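Local coordinates for LysR family transcriptional regulator (Vibrio vulnificus, PDB 5X0O), which probably regulates transcription by binding specific DNA sequences, and is represented here by its LysR-type substrate-binding (effector-binding) domain alone, at residues 8-13 with 37-42; 110-115 with 124-129; 115-120 with 171-176. All blocks are in the same frame, centred on the assembly; numbering follows the deposited sequence.

Interaction 1. Residues 8-13 with 37-42; sequences KIKIST and NIELTT
Ile9 to Thr13 and Ile38 to Thr42 are parallel beta strands, paired in register, their axes coming within 4.8 Å, at 20°. Five backbone hydrogen bonds join them. Ile9 bonds to Asn37 and Glu39, and Ile11 to Glu39 and Thr41, the usual pattern of a parallel ladder. The bond from Glu39 N to Ile9 O is short, 2.7 Å. That from Thr13 N to Thr41 O is longer, 3.3 Å, and comes from above the carbonyl plane. With helix 23-32 between them, the strands form a beta-alpha-beta unit of the periplasmic-binding-protein-like fold. The helix covers the apolar face, where Leu26 touches both Ile11 and Leu40. Ile11 holds CG1 between its backbone N and carbonyl carbon (chi1 73°). This leaves CG1 3.6 Å from Leu40 CD1. The same methyl lies against OG1 and CG2 of Thr13, and that hydroxyl is hydrogen-bonded to Thr18. On the other face, Glu39 OE1 lies 3.1 Å from Lys8 CD. Lys10 NZ stays 4.3 Å from Glu39 OE2, which may attract it weakly, though this is beyond a salt bridge. Strand 38-43 also pairs with a strand of the second subunit, and Thr42 OG1 is hydrogen-bonded to Asn134 of that subunit.

Interaction 2. Residues 110-115 with 124-129; sequences LLKWTL and VNVDRG
Trp113 and Asn125 form an antiparallel hydrogen-bonded pair of a short hairpin, and Thr114 and Val124 form a non-hydrogen-bonded pair beside it. Trp113 N gives a bond of 3.0 Å to Asn125 O. Asn125 N returns one of 2.7 Å to Trp113 O, lying in the carbonyl plane. Val124 CA makes a CA-H...O contact of 3.1 Å with Trp113 O. The side chains of Trp113 and Asn125 stand on the buried face of the hairpin. They meet through their CB atoms, 3.9 Å apart. At the edge of the Trp113 ring, NE1 makes a weak hydrogen bond to Leu110 O. Asn125 has CG anti to its backbone N (chi1 -175°), which carries the amide along its own chain to Asp127. Its OD1 accepts from Asp127 N at 3.0 Å, closing an Asx turn where the strand ends. The donor lies well above the amide plane. Lys106 NZ also donates to Asn125 OD1, and to the carbonyl oxygens of Leu111 and Asp127. One ammonium group thus ties both segments together.

The opposite face is more open to solvent. There the extended Lys112 chain rests its CE against Val124 CG1 at 3.7 Å. Its CG lies alongside Val126 CG1, at 3.8 Å. Thr114 and Val124 lie side by side, with OG1 and CG2 of the threonine both against Val124 CG2.

The buried face of the hairpin lies over the main sheet. Trp113 packs on Leu104 of strand 104-107, Leu80 of strand 69-82 and Leu151 of strand 149-153, and makes a cation-pi contact with Lys106. Asn125 and Asp127 also touch Leu104. Past them, Arg128 packs on Asn37 of the second subunit.

Interaction 3. Residues 115-120 with 171-176; sequences LINSKG and PDWSAN
Asn117 lays its CB over the six-membered ring of Trp173, 3.4 Å from the ring centre and 3° off the normal. This CH-pi contact is the tight part of the interface. Asn117 CG sits between the backbone N and carbonyl carbon (chi1 64°), which puts the amide alongside the indole, the two planes 30° apart. Leu115 O meets the ring at its edge, 3.5 Å from CZ3, while Leu115 CB packs on CE3. Next to the ring, a single antiparallel bridge joins Ile116 and Ser174 through two backbone bonds. Ile116 N to Ser174 O is 2.9 Å, and Ser174 N to Ile116 O is 3.2 Å.

The two ends are closer to solvent. At one, Asp172 OD2 accepts from both Ser118 N (2.9 Å) and Ser118 OG (2.8 Å). The hydroxyl meets the syn lone pair of Asp172 OD2, and the amide comes from above the carboxylate plane. This holds the start of the type I turn Asn117 to Gly120. At the other, Asn176 crosses Ile116 at about a right angle, with ND2 3.2 Å from CD1.

Trp173 touches Val123 of strand 122-125 and meets His95 edge-to-face. Ala175 bonds through its backbone to Asp78 of strand 69-82.

How the interactions relate
Along the chain, interaction 1 closes before the other two open, while the segments of interactions 2 and 3 alternate. Interaction 1 lies on the opposite side of the chain's centre, its own centre about 32 Å from that of interaction 2 and about 35 Å from that of interaction 3. Interactions 2 and 3 are neighbours, with centres about 14 Å apart. They share Leu115 and strand 113-116, and Thr114 O packs against Ala175 CB. Strand 113-116 thus pairs with strand 122-125 in interaction 2 and touches the loop before strand 178-184 in interaction 3. Interactions 1 and 2 both touch the second subunit: Asn37 of one chain meets Arg128 and Gly129 of the other.

Interaction 1. Residues 8-13 with 37-42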
loop_
_atom_site.group_PDB
_atom_site.type_symbol
_atom_site.label_atom_id
_atom_site.label_comp_id
_atom_site.label_asym_id
_atom_site.label_seq_id
_atom_site.Cartn_x
_atom_site.Cartn_y
_atom_site.Cartn_z
ATOM N N LYS A 8 -2.904 -24.191 3.784
ATOM C CA LYS A 8 -2.805 -22.757 4.008
ATOM C C LYS A 8 -4.108 -22.253 4.608
ATOM O O LYS A 8 -5.112 -22.967 4.667
ATOM C CB LYS A 8 -2.507 -22.006 2.706
ATOM C CG LYS A 8 -3.718 -21.906 1.779
ATOM C CD LYS A 8 -3.300 -21.731 0.329
ATOM C CE LYS A 8 -4.484 -21.851 -0.622
ATOM N NZ LYS A 8 -4.973 -23.252 -0.721
ATOM N N ILE A 9 -4.078 -20.999 5.050
ATOM C CA ILE A 9 -5.274 -20.265 5.446
ATOM C C ILE A 9 -5.427 -19.098 4.484
ATOM O O ILE A 9 -4.512 -18.274 4.349
ATOM C CB ILE A 9 -5.198 -19.775 6.899
ATOM C CG1 ILE A 9 -5.006 -20.956 7.845
ATOM C CG2 ILE A 9 -6.463 -19.029 7.271
ATOM C CD1 ILE A 9 -5.122 -20.572 9.290
ATOM N N LYS A 10 -6.572 -19.031 3.808
ATOM C CA LYS A 10 -6.827 -18.032 2.778
ATOM C C LYS A 10 -7.723 -16.945 3.367
ATOM O O LYS A 10 -8.894 -17.199 3.674
ATOM C CB LYS A 10 -7.471 -18.685 1.556
ATOM C CG LYS A 10 -7.399 -17.866 0.284
ATOM C CD LYS A 10 -7.815 -18.693 -0.926
ATOM C CE LYS A 10 -7.723 -17.878 -2.205
ATOM N NZ LYS A 10 -6.405 -17.187 -2.319
ATOM N N ILE A 11 -7.178 -15.738 3.528
ATOM C CA ILE A 11 -7.906 -14.638 4.148
ATOM C C ILE A 11 -7.894 -13.416 3.237
ATOM O O ILE A 11 -6.995 -13.235 2.408
ATOM C CB ILE A 11 -7.338 -14.282 5.542
ATOM C CG1 ILE A 11 -6.001 -13.560 5.419
ATOM C CG2 ILE A 11 -7.151 -15.526 6.383
ATOM C CD1 ILE A 11 -5.486 -13.035 6.739
ATOM N N SER A 12 -8.915 -12.574 3.398
ATOM C CA SER A 12 -9.065 -11.335 2.645
ATOM C C SER A 12 -9.283 -10.193 3.627
ATOM O O SER A 12 -10.094 -10.313 4.549
ATOM C CB SER A 12 -10.237 -11.421 1.659
ATOM O OG SER A 12 -10.605 -10.139 1.183
ATOM N N THR A 13 -8.566 -9.096 3.427
ATOM C CA THR A 13 -8.606 -7.937 4.304
ATOM C C THR A 13 -8.891 -6.687 3.490
ATOM O O THR A 13 -8.626 -6.649 2.283
ATOM C CB THR A 13 -7.281 -7.767 5.064
ATOM O OG1 THR A 13 -6.191 -7.748 4.134
ATOM C CG2 THR A 13 -7.081 -8.903 6.055
ATOM N N ASN A 37 0.597 -21.766 7.473
ATOM C CA ASN A 37 0.864 -20.867 6.359
ATOM C C ASN A 37 -0.363 -20.009 6.094
ATOM O O ASN A 37 -1.500 -20.482 6.189
ATOM C CB ASN A 37 1.239 -21.641 5.094
ATOM C CG ASN A 37 2.320 -22.670 5.340
ATOM O OD1 ASN A 37 3.489 -22.330 5.526
ATOM N ND2 ASN A 37 1.935 -23.941 5.342
ATOM N N ILE A 38 -0.128 -18.744 5.758
ATOM C CA ILE A 38 -1.189 -17.771 5.541
ATOM C C ILE A 38 -1.065 -17.222 4.127
ATOM O O ILE A 38 0.036 -16.871 3.687
ATOM C CB ILE A 38 -1.130 -16.636 6.582
ATOM C CG1 ILE A 38 -1.704 -17.119 7.914
ATOM C CG2 ILE A 38 -1.867 -15.398 6.080
ATOM C CD1 ILE A 38 -1.788 -16.039 8.969
ATOM N N GLU A 39 -2.188 -17.166 3.413
ATOM C CA GLU A 39 -2.268 -16.526 2.104
ATOM C C GLU A 39 -3.234 -15.353 2.225
ATOM O O GLU A 39 -4.430 -15.549 2.465
ATOM C CB GLU A 39 -2.713 -17.514 1.028
ATOM C CG GLU A 39 -1.805 -17.518 -0.202
ATOM C CD GLU A 39 -1.810 -18.846 -0.951
ATOM O OE1 GLU A 39 -1.062 -19.770 -0.553
ATOM O OE2 GLU A 39 -2.564 -18.967 -1.942
ATOM N N LEU A 40 -2.714 -14.140 2.065
ATOM C CA LEU A 40 -3.464 -12.918 2.312
ATOM C C LEU A 40 -3.668 -12.150 1.012
ATOM O O LEU A 40 -2.753 -12.048 0.190
ATOM C CB LEU A 40 -2.738 -12.041 3.333
ATOM C CG LEU A 40 -3.205 -10.595 3.489
ATOM C CD1 LEU A 40 -4.646 -10.550 3.959
ATOM C CD2 LEU A 40 -2.301 -9.843 4.454
ATOM N N THR A 41 -4.872 -11.608 0.833
ATOM C CA THR A 41 -5.206 -10.828 -0.356
ATOM C C THR A 41 -5.910 -9.555 0.088
ATOM O O THR A 41 -7.038 -9.612 0.587
ATOM C CB THR A 41 -6.091 -11.625 -1.315
ATOM O OG1 THR A 41 -5.583 -12.961 -1.443
ATOM C CG2 THR A 41 -6.122 -10.963 -2.685
ATOM N N THR A 42 -5.250 -8.411 -0.087
ATOM C CA THR A 42 -5.880 -7.125 0.196
ATOM C C THR A 42 -6.930 -6.827 -0.868
ATOM O O THR A 42 -6.626 -6.827 -2.066
ATOM C CB THR A 42 -4.830 -6.015 0.249
ATOM O OG1 THR A 42 -3.923 -6.152 -0.851
ATOM C CG2 THR A 42 -4.045 -6.094 1.545
#

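Interaction 2. Residues 110-115 with 124-129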
loop_
_atom_site.group_PDB
_atom_site.type_symbol
_atom_site.label_atom_id
_atom_site.label_comp_id
_atom_site.label_asym_id
_atom_site.label_seq_id
_atom_site.Cartn_x
_atom_site.Cartn_y
_atom_site.Cartn_z
ATOM N N LEU A 110 -12.665 6.880 -0.880
ATOM C CA LEU A 110 -13.232 8.145 -0.408
ATOM C C LEU A 110 -13.104 9.248 -1.455
ATOM O O LEU A 110 -12.711 10.372 -1.152
ATOM C CB LEU A 110 -12.572 8.553 0.904
ATOM C CG LEU A 110 -12.615 7.493 2.009
ATOM C CD1 LEU A 110 -11.801 7.932 3.219
ATOM C CD2 LEU A 110 -14.055 7.172 2.400
ATOM N N LEU A 111 -13.449 8.944 -2.708
ATOM C CA LEU A 111 -13.545 9.994 -3.716
ATOM C C LEU A 111 -14.786 10.854 -3.527
ATOM O O LEU A 111 -14.808 12.000 -3.986
ATOM C CB LEU A 111 -13.543 9.390 -5.118
ATOM C CG LEU A 111 -12.220 8.789 -5.588
ATOM C CD1 LEU A 111 -12.327 8.358 -7.039
ATOM C CD2 LEU A 111 -11.094 9.791 -5.405
ATOM N N LYS A 112 -15.812 10.325 -2.869
ATOM C CA LYS A 112 -17.035 11.060 -2.553
ATOM C C LYS A 112 -17.064 11.279 -1.047
ATOM O O LYS A 112 -17.165 10.319 -0.277
ATOM C CB LYS A 112 -18.270 10.293 -3.023
ATOM C CG LYS A 112 -19.590 11.016 -2.809
ATOM C CD LYS A 112 -20.762 10.135 -3.217
ATOM C CE LYS A 112 -22.066 10.916 -3.240
ATOM N NZ LYS A 112 -23.255 10.052 -2.990
ATOM N N TRP A 113 -16.970 12.538 -0.628
ATOM C CA TRP A 113 -16.949 12.879 0.789
ATOM C C TRP A 113 -18.378 13.148 1.243
ATOM O O TRP A 113 -18.988 14.142 0.836
ATOM C CB TRP A 113 -16.063 14.095 1.043
ATOM C CG TRP A 113 -14.608 13.880 0.765
ATOM C CD1 TRP A 113 -14.006 12.725 0.351
ATOM C CD2 TRP A 113 -13.564 14.856 0.881
ATOM N NE1 TRP A 113 -12.653 12.923 0.204
ATOM C CE2 TRP A 113 -12.356 14.222 0.523
ATOM C CE3 TRP A 113 -13.534 16.203 1.255
ATOM C CZ2 TRP A 113 -11.132 14.891 0.529
ATOM C CZ3 TRP A 113 -12.320 16.865 1.259
ATOM C CH2 TRP A 113 -11.135 16.209 0.899
ATOM N N THR A 114 -18.913 12.267 2.079
ATOM C CA THR A 114 -20.228 12.455 2.687
ATOM C C THR A 114 -19.981 12.795 4.152
ATOM O O THR A 114 -19.732 11.908 4.972
ATOM C CB THR A 114 -21.103 11.215 2.521
ATOM O OG1 THR A 114 -21.157 10.848 1.135
ATOM C CG2 THR A 114 -22.516 11.491 3.014
ATOM N N LEU A 115 -20.045 14.084 4.473
ATOM C CA LEU A 115 -19.662 14.606 5.777
ATOM C C LEU A 115 -20.899 14.976 6.583
ATOM O O LEU A 115 -21.799 15.649 6.072
ATOM C CB LEU A 115 -18.749 15.819 5.612
ATOM C CG LEU A 115 -17.532 15.578 4.721
ATOM C CD1 LEU A 115 -16.788 16.878 4.521
ATOM C CD2 LEU A 115 -16.623 14.514 5.328
ATOM N N VAL A 124 -22.193 16.683 1.060
ATOM C CA VAL A 124 -21.483 15.804 0.136
ATOM C C VAL A 124 -20.543 16.643 -0.719
ATOM O O VAL A 124 -20.938 17.696 -1.238
ATOM C CB VAL A 124 -22.460 15.004 -0.744
ATOM C CG1 VAL A 124 -21.717 14.325 -1.895
ATOM C CG2 VAL A 124 -23.208 13.977 0.095
ATOM N N ASN A 125 -19.303 16.179 -0.866
ATOM C CA ASN A 125 -18.308 16.824 -1.714
ATOM C C ASN A 125 -17.887 15.857 -2.813
ATOM O O ASN A 125 -17.327 14.793 -2.527
ATOM C CB ASN A 125 -17.089 17.267 -0.902
ATOM C CG ASN A 125 -16.085 18.044 -1.734
ATOM O OD1 ASN A 125 -15.378 17.476 -2.568
ATOM N ND2 ASN A 125 -16.013 19.351 -1.508
ATOM N N VAL A 126 -18.154 16.228 -4.064
ATOM C CA VAL A 126 -17.743 15.434 -5.213
ATOM C C VAL A 126 -16.796 16.267 -6.065
ATOM O O VAL A 126 -16.723 16.092 -7.288
ATOM C CB VAL A 126 -18.953 14.956 -6.038
ATOM C CG1 VAL A 126 -19.654 13.797 -5.338
ATOM C CG2 VAL A 126 -19.918 16.109 -6.284
ATOM N N ASP A 127 -16.073 17.184 -5.426
ATOM C CA ASP A 127 -15.113 18.010 -6.141
ATOM C C ASP A 127 -13.996 17.151 -6.718
ATOM O O ASP A 127 -13.641 16.101 -6.176
ATOM C CB ASP A 127 -14.512 19.068 -5.216
ATOM C CG ASP A 127 -15.465 20.203 -4.927
ATOM O OD1 ASP A 127 -16.446 20.369 -5.682
ATOM O OD2 ASP A 127 -15.226 20.936 -3.945
ATOM N N ARG A 128 -13.442 17.608 -7.834
ATOM C CA ARG A 128 -12.269 16.975 -8.415
ATOM C C ARG A 128 -11.048 17.406 -7.613
ATOM O O ARG A 128 -10.777 18.605 -7.481
ATOM C CB ARG A 128 -12.138 17.356 -9.889
ATOM C CG ARG A 128 -10.734 17.256 -10.454
ATOM C CD ARG A 128 -10.742 17.427 -11.966
ATOM N NE ARG A 128 -9.681 18.318 -12.428
ATOM C CZ ARG A 128 -9.580 18.772 -13.673
ATOM N NH1 ARG A 128 -8.584 19.582 -14.009
ATOM N NH2 ARG A 128 -10.479 18.422 -14.581
ATOM N N GLY A 129 -10.333 16.438 -7.048
ATOM C CA GLY A 129 -9.184 16.758 -6.225
ATOM C C GLY A 129 -7.991 17.217 -7.040
ATOM O O GLY A 129 -7.814 16.847 -8.202
#

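Interaction 3. Residues 115-120 with 171-176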
loop_
_atom_site.group_PDB
_atom_site.type_symbol
_atom_site.label_atom_id
_atom_site.label_comp_id
_atom_site.label_asym_id
_atom_site.label_seq_id
_atom_site.Cartn_x
_atom_site.Cartn_y
_atom_site.Cartn_z
ATOM N N LEU A 115 -20.045 14.084 4.473
ATOM C CA LEU A 115 -19.662 14.606 5.777
ATOM C C LEU A 115 -20.899 14.976 6.583
ATOM O O LEU A 115 -21.799 15.649 6.072
ATOM C CB LEU A 115 -18.749 15.819 5.612
ATOM C CG LEU A 115 -17.532 15.578 4.721
ATOM C CD1 LEU A 115 -16.788 16.878 4.521
ATOM C CD2 LEU A 115 -16.623 14.514 5.328
ATOM N N ILE A 116 -20.938 14.541 7.842
ATOM C CA ILE A 116 -22.053 14.793 8.748
ATOM C C ILE A 116 -21.520 15.509 9.980
ATOM O O ILE A 116 -20.487 15.118 10.534
ATOM C CB ILE A 116 -22.767 13.486 9.150
ATOM C CG1 ILE A 116 -23.199 12.714 7.904
ATOM C CG2 ILE A 116 -23.985 13.785 9.969
ATOM C CD1 ILE A 116 -22.263 11.521 7.555
ATOM N N ASN A 117 -22.223 16.551 10.415
ATOM C CA ASN A 117 -21.779 17.343 11.551
ATOM C C ASN A 117 -22.477 16.882 12.836
ATOM O O ASN A 117 -23.201 15.883 12.857
ATOM C CB ASN A 117 -21.995 18.833 11.272
ATOM C CG ASN A 117 -23.455 19.195 11.119
ATOM O OD1 ASN A 117 -24.331 18.333 11.157
ATOM N ND2 ASN A 117 -23.726 20.482 10.936
ATOM N N SER A 118 -22.260 17.627 13.926
ATOM C CA SER A 118 -22.713 17.170 15.239
ATOM C C SER A 118 -24.221 17.299 15.408
ATOM O O SER A 118 -24.816 16.568 16.211
ATOM C CB SER A 118 -21.991 17.937 16.348
ATOM O OG SER A 118 -22.276 19.323 16.285
ATOM N N LYS A 119 -24.857 18.216 14.683
ATOM C CA LYS A 119 -26.300 18.382 14.762
ATOM C C LYS A 119 -27.034 17.709 13.608
ATOM O O LYS A 119 -28.231 17.950 13.426
ATOM C CB LYS A 119 -26.669 19.867 14.839
ATOM C CG LYS A 119 -25.986 20.767 13.821
ATOM C CD LYS A 119 -26.334 22.232 14.079
ATOM C CE LYS A 119 -27.809 22.507 13.807
ATOM N NZ LYS A 119 -28.324 23.679 14.571
ATOM N N GLY A 120 -26.346 16.880 12.820
ATOM C CA GLY A 120 -26.998 15.977 11.893
ATOM C C GLY A 120 -27.002 16.377 10.429
ATOM O O GLY A 120 -27.480 15.592 9.599
ATOM N N PRO A 171 -13.540 20.256 12.726
ATOM C CA PRO A 171 -13.625 19.162 13.710
ATOM C C PRO A 171 -15.041 18.781 14.097
ATOM O O PRO A 171 -15.222 17.756 14.767
ATOM C CB PRO A 171 -12.857 19.714 14.922
ATOM C CG PRO A 171 -12.495 21.151 14.584
ATOM C CD PRO A 171 -13.253 21.548 13.363
ATOM N N ASP A 172 -16.042 19.571 13.724
ATOM C CA ASP A 172 -17.426 19.175 13.935
ATOM C C ASP A 172 -17.923 18.217 12.861
ATOM O O ASP A 172 -19.045 17.715 12.973
ATOM C CB ASP A 172 -18.323 20.415 13.986
ATOM C CG ASP A 172 -19.594 20.184 14.780
ATOM O OD1 ASP A 172 -19.524 20.166 16.028
ATOM O OD2 ASP A 172 -20.665 20.021 14.156
ATOM N N TRP A 173 -17.115 17.938 11.843
ATOM C CA TRP A 173 -17.522 17.121 10.712
ATOM C C TRP A 173 -16.719 15.828 10.669
ATOM O O TRP A 173 -15.580 15.766 11.150
ATOM C CB TRP A 173 -17.342 17.879 9.396
ATOM C CG TRP A 173 -18.176 19.111 9.314
ATOM C CD1 TRP A 173 -17.867 20.345 9.805
ATOM C CD2 TRP A 173 -19.465 19.232 8.705
ATOM N NE1 TRP A 173 -18.883 21.227 9.536
ATOM C CE2 TRP A 173 -19.877 20.568 8.862
ATOM C CE3 TRP A 173 -20.310 18.338 8.040
ATOM C CZ2 TRP A 173 -21.096 21.033 8.380
ATOM C CZ3 TRP A 173 -21.520 18.800 7.563
ATOM C CH2 TRP A 173 -21.902 20.136 7.735
ATOM N N SER A 174 -17.329 14.801 10.079
ATOM C CA SER A 174 -16.707 13.507 9.825
ATOM C C SER A 174 -17.703 12.650 9.062
ATOM O O SER A 174 -18.915 12.882 9.111
ATOM C CB SER A 174 -16.297 12.792 11.114
ATOM O OG SER A 174 -17.417 12.176 11.725
ATOM N N ALA A 175 -17.174 11.660 8.348
ATOM C CA ALA A 175 -18.016 10.593 7.837
ATOM C C ALA A 175 -18.451 9.693 8.986
ATOM O O ALA A 175 -17.767 9.569 10.007
ATOM C CB ALA A 175 -17.274 9.781 6.776
ATOM N N ASN A 176 -19.616 9.080 8.828
ATOM C CA ASN A 176 -20.139 8.230 9.883
ATOM C C ASN A 176 -19.245 6.999 10.039
ATOM O O ASN A 176 -18.764 6.445 9.040
ATOM C CB ASN A 176 -21.584 7.819 9.589
ATOM C CG ASN A 176 -22.592 8.888 10.020
ATOM O OD1 ASN A 176 -22.480 9.421 11.122
ATOM N ND2 ASN A 176 -23.608 9.159 9.183
#